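Local coordinates for protein diaminopimelate decarboxylase (Helicobacter pylori, PDB 2QGH) that probably catalyses the last step of lysine biosynthesis, the pyridoxal-phosphate-dependent decarboxylation of meso-diaminopimelate to L-lysine, at residues E131-M134 / E135-I139. Sequence-based numbering, arbitrary orientation.
Sequences ESFM and ELKTI
Ser132 caps the first turn of helix 133-146, its OG accepting from Glu135 N at 3.0 Å while its carbonyl O takes Leu136 N. With chi1 at 73°, OG sits between the backbone N and the carbonyl carbon of its own residue and faces the helix start. Glu135 reaches back past this cap: its CG lies anti to the backbone N, and OE1 accepts from Glu131 N at 2.7 Å in a nearly straight bond (164°), met on the syn side of the carboxylate, 27° out of its plane. A water accepts from Ser132 OG and donates to Glu135 OE1, closing a buried polar network; Lys112 pairs with Glu135 OE2, and Lys299 of the second subunit binds Glu131 O. One turn on, Met134 O receives Thr138 N at 3.0 Å and Thr138 OG1 at 2.5 Å from opposite faces of its plane. On the other flank Leu136 CD2 meets Phe133 CE2 obliquely at 3.9 Å, and Trp190 of helix 181-193 packs edge-to-face with that ring. The solvent side is looser: exposed Lys137 lays CE over one ring face, with NZ 5.4 Å from the Phe133 centroid, at most a weak cation-pi attraction. The turn lies at a strand-to-helix junction of the TIM barrel. Glu131 runs alongside Glu135, its carboxylate held by Gly178 N and Arg155. The Lys112 salt bridge, Glu131 N-H and water would probably favour an ionised Glu135.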
loop_
_atom_site.group_PDB
_atom_site.type_symbol
_atom_site.label_atom_id
_atom_site.label_comp_id
_atom_site.label_asym_id
_atom_site.label_seq_id
_atom_site.Cartn_x
_atom_site.Cartn_y
_atom_site.Cartn_z
ATOM N N GLU A 131 23.998 -8.131 -0.579
ATOM C CA GLU A 131 23.244 -9.172 0.092
ATOM C C GLU A 131 23.396 -10.551 -0.545
ATOM O O GLU A 131 22.901 -11.537 -0.006
ATOM C CB GLU A 131 21.768 -8.769 0.134
ATOM C CG GLU A 131 21.537 -7.315 0.538
ATOM C CD GLU A 131 20.698 -7.169 1.797
ATOM O OE1 GLU A 131 20.331 -6.024 2.135
ATOM O OE2 GLU A 131 20.411 -8.196 2.449
ATOM N N SER A 132 24.066 -10.625 -1.692
ATOM C CA SER A 132 24.263 -11.916 -2.349
ATOM C C SER A 132 25.606 -11.984 -3.059
ATOM O O SER A 132 26.171 -10.964 -3.436
ATOM C CB SER A 132 23.130 -12.197 -3.352
ATOM O OG SER A 132 23.243 -11.399 -4.522
ATOM N N PHE A 133 26.123 -13.193 -3.241
ATOM C CA PHE A 133 27.395 -13.357 -3.920
ATOM C C PHE A 133 27.248 -12.940 -5.384
ATOM O O PHE A 133 28.167 -12.363 -5.958
ATOM C CB PHE A 133 27.864 -14.814 -3.818
ATOM C CG PHE A 133 29.364 -14.989 -3.884
ATOM C CD1 PHE A 133 29.961 -16.137 -3.368
ATOM C CD2 PHE A 133 30.182 -14.008 -4.442
ATOM C CE1 PHE A 133 31.353 -16.302 -3.401
ATOM C CE2 PHE A 133 31.572 -14.166 -4.479
ATOM C CZ PHE A 133 32.155 -15.313 -3.957
ATOM N N MET A 134 26.087 -13.218 -5.977
ATOM C CA MET A 134 25.843 -12.852 -7.370
ATOM C C MET A 134 25.789 -11.331 -7.519
ATOM O O MET A 134 26.113 -10.793 -8.572
ATOM C CB MET A 134 24.538 -13.481 -7.887
ATOM C CG MET A 134 24.367 -13.367 -9.411
ATOM S SD MET A 134 22.854 -14.115 -10.109
ATOM C CE MET A 134 23.171 -15.895 -9.764
ATOM N N GLU A 135 25.376 -10.635 -6.462
ATOM C CA GLU A 135 25.327 -9.176 -6.496
ATOM C C GLU A 135 26.763 -8.660 -6.490
ATOM O O GLU A 135 27.099 -7.711 -7.186
ATOM C CB GLU A 135 24.605 -8.621 -5.263
ATOM C CG GLU A 135 24.292 -7.129 -5.349
ATOM C CD GLU A 135 24.155 -6.471 -3.979
ATOM O OE1 GLU A 135 23.671 -7.140 -3.040
ATOM O OE2 GLU A 135 24.520 -5.278 -3.847
ATOM N N LEU A 136 27.605 -9.289 -5.678
ATOM C CA LEU A 136 29.002 -8.907 -5.564
ATOM C C LEU A 136 29.716 -9.043 -6.910
ATOM O O LEU A 136 30.513 -8.186 -7.289
ATOM C CB LEU A 136 29.697 -9.780 -4.516
ATOM C CG LEU A 136 31.083 -9.338 -4.033
ATOM C CD1 LEU A 136 30.965 -8.072 -3.188
ATOM C CD2 LEU A 136 31.715 -10.457 -3.216
ATOM N N LYS A 137 29.431 -10.125 -7.626
ATOM C CA LYS A 137 30.049 -10.356 -8.929
ATOM C C LYS A 137 29.510 -9.356 -9.946
ATOM O O LYS A 137 30.219 -8.934 -10.861
ATOM C CB LYS A 137 29.764 -11.785 -9.404
ATOM C CG LYS A 137 30.488 -12.864 -8.609
ATOM C CD LYS A 137 30.030 -14.254 -9.031
ATOM C CE LYS A 137 30.885 -15.354 -8.410
ATOM N NZ LYS A 137 32.197 -15.511 -9.103
ATOM N N THR A 138 28.248 -8.981 -9.778
ATOM C CA THR A 138 27.611 -8.034 -10.676
ATOM C C THR A 138 28.243 -6.663 -10.501
ATOM O O THR A 138 28.560 -5.982 -11.480
ATOM C CB THR A 138 26.107 -7.952 -10.395
ATOM O OG1 THR A 138 25.539 -9.260 -10.527
ATOM C CG2 THR A 138 25.428 -7.017 -11.376
ATOM N N ILE A 139 28.431 -6.265 -9.249
ATOM C CA ILE A 139 29.039 -4.980 -8.941
ATOM C C ILE A 139 30.463 -4.936 -9.497
ATOM O O ILE A 139 30.889 -3.928 -10.075
ATOM C CB ILE A 139 29.083 -4.747 -7.421
ATOM C CG1 ILE A 139 27.657 -4.701 -6.863
ATOM C CG2 ILE A 139 29.824 -3.456 -7.108
ATOM C CD1 ILE A 139 27.583 -4.675 -5.336
HETATM O O HOH W 1 21.459 -9.290 -3.585
#